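Local coordinates for protein citrate synthase (Pyrobaculum aerophilum, PDB 2IBP) that forms a homodimer of topologically interlinked chains and probably catalyses the condensation of oxaloacetate with acetyl-CoA and water to give citrate and CoA, at residues Gly44-Arg49 with Ala212-Pro217. Numbering follows the deposited sequence.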
loop_
_atom_site.group_PDB
_atom_site.type_symbol
_atom_site.label_atom_id
_atom_site.label_comp_id
_atom_site.label_asym_id
_atom_site.label_seq_id
_atom_site.Cartn_x
_atom_site.Cartn_y
_atom_site.Cartn_z
ATOM N N GLY A 44 7.604 -21.327 21.094
ATOM C CA GLY A 44 7.894 -21.613 19.692
ATOM C C GLY A 44 6.778 -22.383 19.026
ATOM O O GLY A 44 7.009 -23.404 18.393
ATOM N N ILE A 45 5.554 -21.874 19.175
ATOM C CA ILE A 45 4.375 -22.510 18.609
ATOM C C ILE A 45 3.664 -21.513 17.702
ATOM O O ILE A 45 3.548 -20.324 18.021
ATOM C CB ILE A 45 3.381 -22.934 19.719
ATOM C CG1 ILE A 45 4.064 -23.844 20.743
ATOM C CG2 ILE A 45 2.186 -23.649 19.116
ATOM C CD1 ILE A 45 3.212 -24.102 21.977
ATOM N N LEU A 46 3.196 -22.013 16.567
ATOM C CA LEU A 46 2.449 -21.221 15.609
ATOM C C LEU A 46 1.157 -21.964 15.323
ATOM O O LEU A 46 1.184 -23.179 15.111
ATOM C CB LEU A 46 3.241 -21.097 14.308
ATOM C CG LEU A 46 2.534 -20.472 13.109
ATOM C CD1 LEU A 46 2.043 -19.022 13.384
ATOM C CD2 LEU A 46 3.436 -20.513 11.897
ATOM N N TRP A 47 0.038 -21.248 15.368
ATOM C CA TRP A 47 -1.265 -21.829 15.008
ATOM C C TRP A 47 -1.891 -21.072 13.853
ATOM O O TRP A 47 -1.780 -19.849 13.780
ATOM C CB TRP A 47 -2.281 -21.720 16.148
ATOM C CG TRP A 47 -1.993 -22.474 17.408
ATOM C CD1 TRP A 47 -2.489 -23.700 17.764
ATOM C CD2 TRP A 47 -1.252 -22.004 18.529
ATOM N NE1 TRP A 47 -2.044 -24.042 19.013
ATOM C CE2 TRP A 47 -1.309 -23.003 19.520
ATOM C CE3 TRP A 47 -0.517 -20.841 18.786
ATOM C CZ2 TRP A 47 -0.683 -22.861 20.765
ATOM C CZ3 TRP A 47 0.085 -20.695 20.029
ATOM C CH2 TRP A 47 0.016 -21.711 20.992
ATOM N N TYR A 48 -2.584 -21.803 12.978
ATOM C CA TYR A 48 -3.440 -21.202 11.968
ATOM C C TYR A 48 -4.867 -21.626 12.312
ATOM O O TYR A 48 -5.176 -22.819 12.309
ATOM C CB TYR A 48 -3.173 -21.709 10.565
ATOM C CG TYR A 48 -1.829 -21.403 9.983
ATOM C CD1 TYR A 48 -1.112 -20.289 10.364
ATOM C CD2 TYR A 48 -1.392 -22.105 8.889
ATOM C CE1 TYR A 48 0.102 -19.982 9.755
ATOM C CE2 TYR A 48 -0.221 -21.768 8.240
ATOM C CZ TYR A 48 0.513 -20.702 8.678
ATOM O OH TYR A 48 1.697 -20.361 8.062
ATOM N N ARG A 49 -5.724 -20.664 12.611
ATOM C CA ARG A 49 -7.130 -20.964 12.889
ATOM C C ARG A 49 -7.275 -22.075 13.949
ATOM O O ARG A 49 -8.169 -22.930 13.853
ATOM C CB ARG A 49 -7.846 -21.361 11.601
ATOM C CG ARG A 49 -7.867 -20.304 10.510
ATOM C CD ARG A 49 -8.683 -19.108 10.883
ATOM N NE ARG A 49 -9.000 -18.298 9.710
ATOM C CZ ARG A 49 -9.778 -17.221 9.739
ATOM N NH1 ARG A 49 -10.271 -16.795 10.893
ATOM N NH2 ARG A 49 -10.064 -16.580 8.628
ATOM N N ALA A 212 2.178 -19.062 5.129
ATOM C CA ALA A 212 0.842 -18.580 4.777
ATOM C C ALA A 212 0.345 -17.390 5.589
ATOM O O ALA A 212 -0.360 -16.523 5.044
ATOM C CB ALA A 212 -0.149 -19.714 4.814
ATOM N N ASP A 213 0.654 -17.371 6.883
ATOM C CA ASP A 213 0.320 -16.206 7.710
ATOM C C ASP A 213 1.249 -16.140 8.895
ATOM O O ASP A 213 1.781 -17.165 9.337
ATOM C CB ASP A 213 -1.124 -16.202 8.198
ATOM C CG ASP A 213 -1.572 -14.805 8.607
ATOM O OD1 ASP A 213 -1.417 -13.885 7.778
ATOM O OD2 ASP A 213 -2.027 -14.605 9.757
ATOM N N HIS A 214 1.495 -14.934 9.393
ATOM C CA HIS A 214 2.360 -14.793 10.536
ATOM C C HIS A 214 2.082 -13.455 11.189
ATOM O O HIS A 214 2.821 -12.500 10.993
ATOM C CB HIS A 214 3.818 -14.960 10.104
ATOM C CG HIS A 214 4.698 -15.579 11.148
ATOM N ND1 HIS A 214 5.720 -14.892 11.768
ATOM C CD2 HIS A 214 4.658 -16.799 11.738
ATOM C CE1 HIS A 214 6.314 -15.688 12.643
ATOM N NE2 HIS A 214 5.702 -16.857 12.630
ATOM N N GLU A 215 0.927 -13.400 11.848
ATOM C CA GLU A 215 0.445 -12.200 12.514
ATOM C C GLU A 215 0.378 -10.993 11.575
ATOM O O GLU A 215 -0.158 -11.134 10.482
ATOM C CB GLU A 215 1.165 -11.970 13.840
ATOM C CG GLU A 215 0.830 -13.131 14.803
ATOM C CD GLU A 215 1.394 -12.998 16.200
ATOM O OE1 GLU A 215 2.350 -12.219 16.429
ATOM O OE2 GLU A 215 0.900 -13.744 17.068
ATOM N N VAL A 216 0.832 -9.810 12.004
ATOM C CA VAL A 216 0.601 -8.606 11.204
ATOM C C VAL A 216 1.845 -7.774 10.899
ATOM O O VAL A 216 2.052 -6.686 11.480
ATOM C CB VAL A 216 -0.472 -7.685 11.851
ATOM C CG1 VAL A 216 -0.920 -6.632 10.832
ATOM C CG2 VAL A 216 -1.673 -8.491 12.306
ATOM N N PRO A 217 2.697 -8.289 10.000
ATOM C CA PRO A 217 3.856 -7.530 9.557
ATOM C C PRO A 217 3.434 -6.388 8.643
ATOM O O PRO A 217 2.247 -6.255 8.292
ATOM C CB PRO A 217 4.693 -8.559 8.800
ATOM C CG PRO A 217 3.725 -9.582 8.353
ATOM C CD PRO A 217 2.601 -9.604 9.342
#
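Leu-46 holds CG anti to its backbone N (chi1 171°), and Tyr-48 holds CG anti to its carbonyl carbon (chi1 -64°), which sets CG of each on its course from strand 45-48 toward the loop 212-217. The phenol of Tyr-48 does most of the touching. A weak but fairly straight hydrogen bond runs to its hydroxyl from the backbone of the loop, with Asp-213 N 3.4 Å from Tyr-48 OH and an N-H...O angle of 164°. The same hydroxyl is also bonded to Ile-209 O, so the tyrosine spans the end of helix 198-210 and the loop that follows. Next to this bond, Asp-213 O lies at the ring edge, close to its plane and 3.3 Å from Tyr-48 CE1, while Ala-212 CB packs against Tyr-48 CE2 at 4.0 Å.

Two residues back along the strand, the branched end of Leu-46 meets the imidazole of His-214: Leu-46 CD2 lies in the ring plane, at the edge, 3.9 Å from His-214 CD2, and Leu-46 CD1 comes to 3.8 Å from the same His-214 CD2. NE2, the ring atom next to CD2, is hydrogen-bonded to Tyr-292 OH. Asp-213 OD2 is hydrogen-bonded to Ser-37 OG and His-378 NE2, tying the loop to strand 37-40 and helix 363-382. This buried junction joins the small antiparallel sheet to an interhelical loop of the mainly helical citrate synthase fold, beside the predicted catalytic His-289, whose side chain is about 4 Å from that of His-214.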